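Local structure of transcriptional regulator AefR (Pseudomonas syringae pv. tomato, 3CDL) at the interface of chains A and B. The protein probably binds cis-regulatory DNA through an N-terminal helix-turn-helix domain and regulates transcription as a TetR-family factor. Coordinates in Å, arbitrary orientation; residue numbers count along the deposited sequence, not the author numbering. Chains: chain A/B, Transcriptional regulator AefR.

Contact 1: the interface of chains A and B. Residues chain A 22-26, 107-108, 111, 114-115, 172; chain B 110-111, 114-115.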
# COMPACT_ATOMS: atom_id res chain seq x y z
N PHE A 22 -7.53 -11.56 -15.08
CA PHE A 22 -7.39 -10.47 -14.12
C PHE A 22 -5.94 -10.40 -13.52
O PHE A 22 -5.28 -9.35 -13.55
CB PHE A 22 -8.43 -10.61 -13.00
CG PHE A 22 -9.89 -10.35 -13.42
CD1 PHE A 22 -10.94 -10.86 -12.65
CD2 PHE A 22 -10.21 -9.58 -14.53
CE1 PHE A 22 -12.28 -10.62 -12.98
CE2 PHE A 22 -11.54 -9.34 -14.88
CZ PHE A 22 -12.58 -9.86 -14.11
N GLY A 23 -5.45 -11.52 -12.97
CA GLY A 23 -4.11 -11.58 -12.39
C GLY A 23 -3.02 -11.06 -13.32
O GLY A 23 -2.07 -10.38 -12.86
N ASP A 24 -3.16 -11.37 -14.62
CA ASP A 24 -2.23 -10.94 -15.67
C ASP A 24 -2.32 -9.47 -16.08
O ASP A 24 -1.32 -8.75 -15.98
CB ASP A 24 -2.42 -11.81 -16.91
CG ASP A 24 -1.91 -13.23 -16.71
OD1 ASP A 24 -0.95 -13.40 -15.90
OD2 ASP A 24 -2.46 -14.17 -17.36
N ARG A 25 -3.48 -9.03 -16.57
CA ARG A 25 -3.61 -7.67 -17.09
C ARG A 25 -4.44 -6.68 -16.24
O ARG A 25 -4.63 -5.53 -16.62
CB ARG A 25 -4.17 -7.71 -18.53
CG ARG A 25 -3.41 -8.63 -19.51
CD ARG A 25 -3.81 -8.42 -20.99
NE ARG A 25 -5.26 -8.44 -21.15
CZ ARG A 25 -5.96 -7.55 -21.84
NH1 ARG A 25 -5.34 -6.58 -22.51
NH2 ARG A 25 -7.29 -7.66 -21.90
N GLY A 26 -4.93 -7.12 -15.09
CA GLY A 26 -5.78 -6.28 -14.25
C GLY A 26 -7.27 -6.49 -14.49
O GLY A 26 -7.69 -7.02 -15.52
N ARG A 107 -3.51 -8.23 -5.89
CA ARG A 107 -3.22 -7.18 -6.87
C ARG A 107 -4.43 -6.79 -7.72
O ARG A 107 -4.66 -5.59 -7.92
CB ARG A 107 -2.03 -7.55 -7.78
CG ARG A 107 -1.38 -6.37 -8.56
CD ARG A 107 0.07 -6.69 -9.01
NE ARG A 107 0.17 -8.14 -9.13
CZ ARG A 107 1.07 -8.91 -8.54
NH1 ARG A 107 2.08 -8.38 -7.85
NH2 ARG A 107 0.98 -10.22 -8.69
N VAL A 108 -5.18 -7.78 -8.24
CA VAL A 108 -6.37 -7.45 -9.04
C VAL A 108 -7.32 -6.57 -8.21
O VAL A 108 -7.82 -5.55 -8.69
CB VAL A 108 -7.11 -8.67 -9.81
CG1 VAL A 108 -6.47 -10.03 -9.64
CG2 VAL A 108 -8.65 -8.70 -9.55
N GLY A 111 -5.98 -3.09 -7.58
CA GLY A 111 -6.05 -2.34 -8.84
C GLY A 111 -7.46 -1.94 -9.22
O GLY A 111 -7.69 -0.89 -9.84
N ILE A 114 -8.51 1.31 -7.04
CA ILE A 114 -7.90 2.58 -7.46
C ILE A 114 -8.47 3.00 -8.81
O ILE A 114 -8.88 4.18 -8.98
CB ILE A 114 -6.35 2.55 -7.51
CG1 ILE A 114 -5.86 2.14 -8.88
CG2 ILE A 114 -5.78 1.65 -6.43
CD1 ILE A 114 -4.38 1.75 -8.90
N HIS A 115 -8.56 2.05 -9.75
CA HIS A 115 -9.07 2.31 -11.09
C HIS A 115 -10.57 2.67 -11.04
O HIS A 115 -11.09 3.29 -11.98
CB HIS A 115 -8.78 1.16 -12.09
CG HIS A 115 -7.31 0.87 -12.31
ND1 HIS A 115 -6.86 -0.32 -12.84
CD2 HIS A 115 -6.20 1.62 -12.07
CE1 HIS A 115 -5.53 -0.30 -12.92
NE2 HIS A 115 -5.11 0.86 -12.44
N VAL A 172 2.83 -5.76 -4.78
CA VAL A 172 1.55 -5.55 -5.36
C VAL A 172 1.55 -4.28 -6.22
O VAL A 172 0.92 -4.24 -7.29
CB VAL A 172 0.50 -5.49 -4.23
CG1 VAL A 172 -0.83 -4.86 -4.70
CG2 VAL A 172 0.26 -6.88 -3.67
N VAL B 110 0.60 4.93 -8.94
CA VAL B 110 0.27 3.58 -8.52
C VAL B 110 -0.66 2.89 -9.51
O VAL B 110 -0.45 1.73 -9.88
CB VAL B 110 -0.36 3.57 -7.12
CG1 VAL B 110 -0.73 2.13 -6.71
CG2 VAL B 110 0.61 4.19 -6.12
N GLY B 111 -1.70 3.60 -9.93
CA GLY B 111 -2.62 3.05 -10.92
C GLY B 111 -1.93 2.72 -12.23
O GLY B 111 -2.28 1.74 -12.91
N ILE B 114 0.71 -0.55 -11.30
CA ILE B 114 0.21 -1.81 -10.68
C ILE B 114 0.13 -2.99 -11.66
O ILE B 114 0.69 -4.08 -11.38
CB ILE B 114 -1.11 -1.61 -9.86
CG1 ILE B 114 -1.50 -2.90 -9.11
CG2 ILE B 114 -2.25 -1.04 -10.72
CD1 ILE B 114 -2.20 -2.66 -7.76
N HIS B 115 -0.54 -2.78 -12.79
CA HIS B 115 -0.65 -3.83 -13.81
C HIS B 115 0.23 -3.60 -15.05
O HIS B 115 -0.12 -4.02 -16.13
CB HIS B 115 -2.12 -4.10 -14.19
CG HIS B 115 -2.90 -4.72 -13.07
ND1 HIS B 115 -2.76 -6.05 -12.71
CD2 HIS B 115 -3.78 -4.19 -12.19
CE1 HIS B 115 -3.55 -6.31 -11.68
NE2 HIS B 115 -4.17 -5.19 -11.34
O HOH W 1 -0.88 -7.67 -13.26

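Contact 2: the interface of chains A and B. Residues chain A 158, 161-162, 165-166, 190-191, 194; chain B 154, 157-158, 161-162, 195, 199.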
# COMPACT_ATOMS: atom_id res chain seq x y z
N GLN A 158 -1.60 -0.96 12.63
CA GLN A 158 -0.15 -0.74 12.79
C GLN A 158 0.59 -2.04 12.74
O GLN A 158 1.67 -2.10 12.20
CB GLN A 158 0.18 -0.11 14.14
CG GLN A 158 -0.14 1.33 14.26
CD GLN A 158 0.06 1.82 15.68
OE1 GLN A 158 0.59 2.93 15.91
NE2 GLN A 158 -0.36 1.01 16.66
N ALA A 161 0.80 -2.98 9.06
CA ALA A 161 1.67 -2.06 8.34
C ALA A 161 3.14 -2.47 8.42
O ALA A 161 3.91 -2.24 7.50
CB ALA A 161 1.49 -0.61 8.86
N LEU A 162 3.51 -3.09 9.52
CA LEU A 162 4.87 -3.50 9.78
C LEU A 162 5.24 -4.75 8.98
O LEU A 162 6.42 -5.09 8.86
CB LEU A 162 5.06 -3.75 11.28
CG LEU A 162 5.15 -2.52 12.21
CD1 LEU A 162 5.43 -3.04 13.58
CD2 LEU A 162 6.20 -1.50 11.79
N SER A 165 4.19 -3.33 4.64
CA SER A 165 5.17 -2.39 4.05
C SER A 165 6.35 -3.07 3.36
O SER A 165 7.01 -2.45 2.52
CB SER A 165 5.70 -1.38 5.08
OG SER A 165 6.20 -1.99 6.26
N PHE A 166 6.61 -4.32 3.71
CA PHE A 166 7.80 -5.01 3.24
C PHE A 166 7.41 -6.08 2.23
O PHE A 166 8.19 -6.41 1.32
CB PHE A 166 8.49 -5.72 4.40
CG PHE A 166 9.23 -4.81 5.35
CD1 PHE A 166 10.52 -4.34 5.04
CD2 PHE A 166 8.66 -4.44 6.59
CE1 PHE A 166 11.20 -3.50 5.92
CE2 PHE A 166 9.35 -3.62 7.46
CZ PHE A 166 10.64 -3.16 7.13
N SER A 190 10.86 -8.28 14.04
CA SER A 190 10.96 -6.85 14.33
C SER A 190 9.59 -6.26 14.65
O SER A 190 9.45 -5.50 15.59
CB SER A 190 11.57 -6.10 13.17
OG SER A 190 12.12 -4.89 13.63
N ALA A 191 8.59 -6.63 13.85
CA ALA A 191 7.22 -6.24 14.12
C ALA A 191 6.82 -6.66 15.53
O ALA A 191 6.25 -5.86 16.29
CB ALA A 191 6.24 -6.84 13.07
N MSE A 194 8.76 -4.54 18.18
CA MSE A 194 8.19 -3.21 18.10
C MSE A 194 6.79 -3.12 18.70
O MSE A 194 6.49 -2.23 19.52
CB MSE A 194 8.11 -2.81 16.64
CG MSE A 194 9.32 -2.10 16.10
SE MSE A 194 8.62 -0.56 15.13
CE MSE A 194 10.20 0.53 15.36
N PHE B 154 15.76 -0.61 6.64
CA PHE B 154 14.79 -1.45 7.34
C PHE B 154 13.99 -0.62 8.37
O PHE B 154 12.76 -0.70 8.45
CB PHE B 154 15.52 -2.62 7.99
CG PHE B 154 14.62 -3.71 8.49
CD1 PHE B 154 14.26 -4.76 7.66
CD2 PHE B 154 14.14 -3.69 9.81
CE1 PHE B 154 13.42 -5.77 8.11
CE2 PHE B 154 13.30 -4.71 10.28
CZ PHE B 154 12.95 -5.75 9.43
N THR B 157 11.50 2.10 6.80
CA THR B 157 10.31 1.48 6.21
C THR B 157 9.18 1.32 7.23
O THR B 157 8.04 1.68 6.96
CB THR B 157 10.68 0.16 5.52
OG1 THR B 157 11.73 0.44 4.58
CG2 THR B 157 9.46 -0.48 4.79
N GLN B 158 9.53 0.82 8.40
CA GLN B 158 8.62 0.70 9.53
C GLN B 158 8.13 2.08 9.93
O GLN B 158 6.92 2.31 10.07
CB GLN B 158 9.36 0.04 10.70
CG GLN B 158 9.88 -1.37 10.40
CD GLN B 158 10.64 -1.95 11.57
OE1 GLN B 158 10.23 -2.96 12.11
NE2 GLN B 158 11.73 -1.31 11.98
N ALA B 161 5.75 3.18 7.25
CA ALA B 161 4.58 2.30 7.39
C ALA B 161 3.64 2.72 8.50
O ALA B 161 2.43 2.60 8.38
CB ALA B 161 5.05 0.84 7.65
N LEU B 162 4.19 3.17 9.60
CA LEU B 162 3.35 3.57 10.73
C LEU B 162 2.48 4.79 10.41
O LEU B 162 1.46 4.96 11.04
CB LEU B 162 4.21 3.80 11.99
CG LEU B 162 4.36 2.67 13.04
CD1 LEU B 162 3.50 1.41 12.78
CD2 LEU B 162 5.83 2.31 13.39
N PHE B 195 8.26 3.62 17.71
CA PHE B 195 9.56 3.58 17.06
C PHE B 195 10.66 3.75 18.10
O PHE B 195 11.52 2.88 18.26
CB PHE B 195 9.70 4.61 15.91
CG PHE B 195 10.99 4.47 15.13
CD1 PHE B 195 11.11 3.53 14.10
CD2 PHE B 195 12.12 5.20 15.49
CE1 PHE B 195 12.31 3.36 13.41
CE2 PHE B 195 13.34 5.03 14.82
CZ PHE B 195 13.43 4.12 13.77
N TYR B 199 13.82 1.31 19.32
CA TYR B 199 15.15 1.60 18.78
C TYR B 199 16.08 2.49 19.60
O TYR B 199 17.32 2.41 19.47
CB TYR B 199 15.04 2.15 17.38
CG TYR B 199 14.72 1.08 16.38
CD1 TYR B 199 15.61 0.04 16.11
CD2 TYR B 199 13.52 1.10 15.69
CE1 TYR B 199 15.30 -0.93 15.18
CE2 TYR B 199 13.21 0.14 14.75
CZ TYR B 199 14.08 -0.87 14.50
OH TYR B 199 13.72 -1.81 13.57

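Contact 1: the interface of chains A and B
Helix 8-25 of chain A runs out at A:Arg25 and turns at A:Gly26, whose positive phi (94°) breaks the helix, while in both chains helix 100-114 stops just ahead of His115, which places this histidine at the C-terminal end of the helix. B:His115 loses more surface to the partner than any other residue of the patch. Its CG lies anti to the carbonyl carbon and its imidazole enters between the end of helix 8-25 and helix 100-114 of chain A. A:Gly26 CA sits over the centre of one ring face, 3.3 Å from the centroid of B:His115, a CH-pi contact made by the backbone itself. Water 1 lies at the rim, in the ring plane, 2.5 Å from B:His115 ND1; it also meets the carbonyl oxygens A:Gly23 O and A:Asp24 O, tying the imidazole to the last turn of the helix. The guanidinium of A:Arg107 stands nearly perpendicular to this ring, with A:Arg107 NE 5.1 Å from B:His115 ND1, which might disfavour a protonated imidazole. The aliphatic stem of A:Arg107 runs antiparallel alongside B:Ile114, A:Arg107 CG coming 3.5 Å from B:Ile114 CG1. B:Ile114 holds CG1 anti to its backbone N (chi1 -174°), and its CD1 tip reaches A:Gly111 and A:Val172 CG1. A:His115, its ring turned differently about chi2, donates from NE2 to B:Gly111 O at 3.0 Å, fairly straight (160° at H), along a carbonyl lone pair and close to the imidazole plane. The patch joins the chains beside the N-terminal helix of the DNA-binding domain, and may thereby help set how that domain sits on the dimer.

Contact 2: the interface of chains A and B
A:Phe166 pushes its ring between B:Phe154, B:Thr157 and B:Gln158 on helix 152-167 of chain B. The methyl B:Thr157 CG2, anti to its backbone N, covers one face near the rim, 3.8 Å from the centroid of the A:Phe166 ring. B:Gln158 CG and the carbonyl oxygen B:Phe154 O lie at the ring's edge, in its plane. The tip, A:Phe166 CZ, in turn points over the centre of the B:Phe154 ring, whose own edge meets A:Ser190 CB, with A:Ser190 CB 3.6 Å from B:Phe154 CE2. The hydroxyl of the same serine, A:Ser190 OG, donates across the interface to a lone pair of the amide oxygen B:Gln158 OE1 at 3.1 Å. Closer to the two-fold axis small residues let the helices approach: A:Ser165 CB is 3.5 Å from B:Ala161 CB, and the two Ala161 methyls face each other's helix. Leu162 of either chain crosses Gln158 of the other at about a right angle, A:Leu162 CD2 reaching B:Gln158 CB at 3.7 Å. Towards helix 181-199 of chain B the selenomethionine A:Met194, bent at chi2 (-133°), brings its CE methyl 3.4 Å from B:Phe195 CD1, with B:Tyr199 neighbouring. Behind this shell, bonds within each chain position the contacting groups. A:Ser165 OG takes the crowded position between backbone N and carbonyl carbon (chi1 52°), where it donates to A:Ala161 O of its own helix, so that its hydroxyl is satisfied within the chain. The amide of B:Gln158, extended beyond CG, is held from its other end, where B:Gln158 NE2 donates to the phenol oxygen B:Tyr199 OH at 2.6 Å, close to the amide plane.

About 25 Å separates the C-alpha centres of contact 1 and contact 2, two patches of one two-fold symmetric interface; they share no residue. Contact 1 draws on helices 8-25, 100-114 and 169-174, contact 2 on helices 152-167 and 181-199. The short helix 169-174 follows closely on helix 152-167 and so links the two along the chain. Contact 2 pairs helices of the C-terminal region, as is typical of TetR-family dimers, whereas contact 1 extends the association towards the DNA-binding end. Together they could restrain the relative placement of the two helix-turn-helix units.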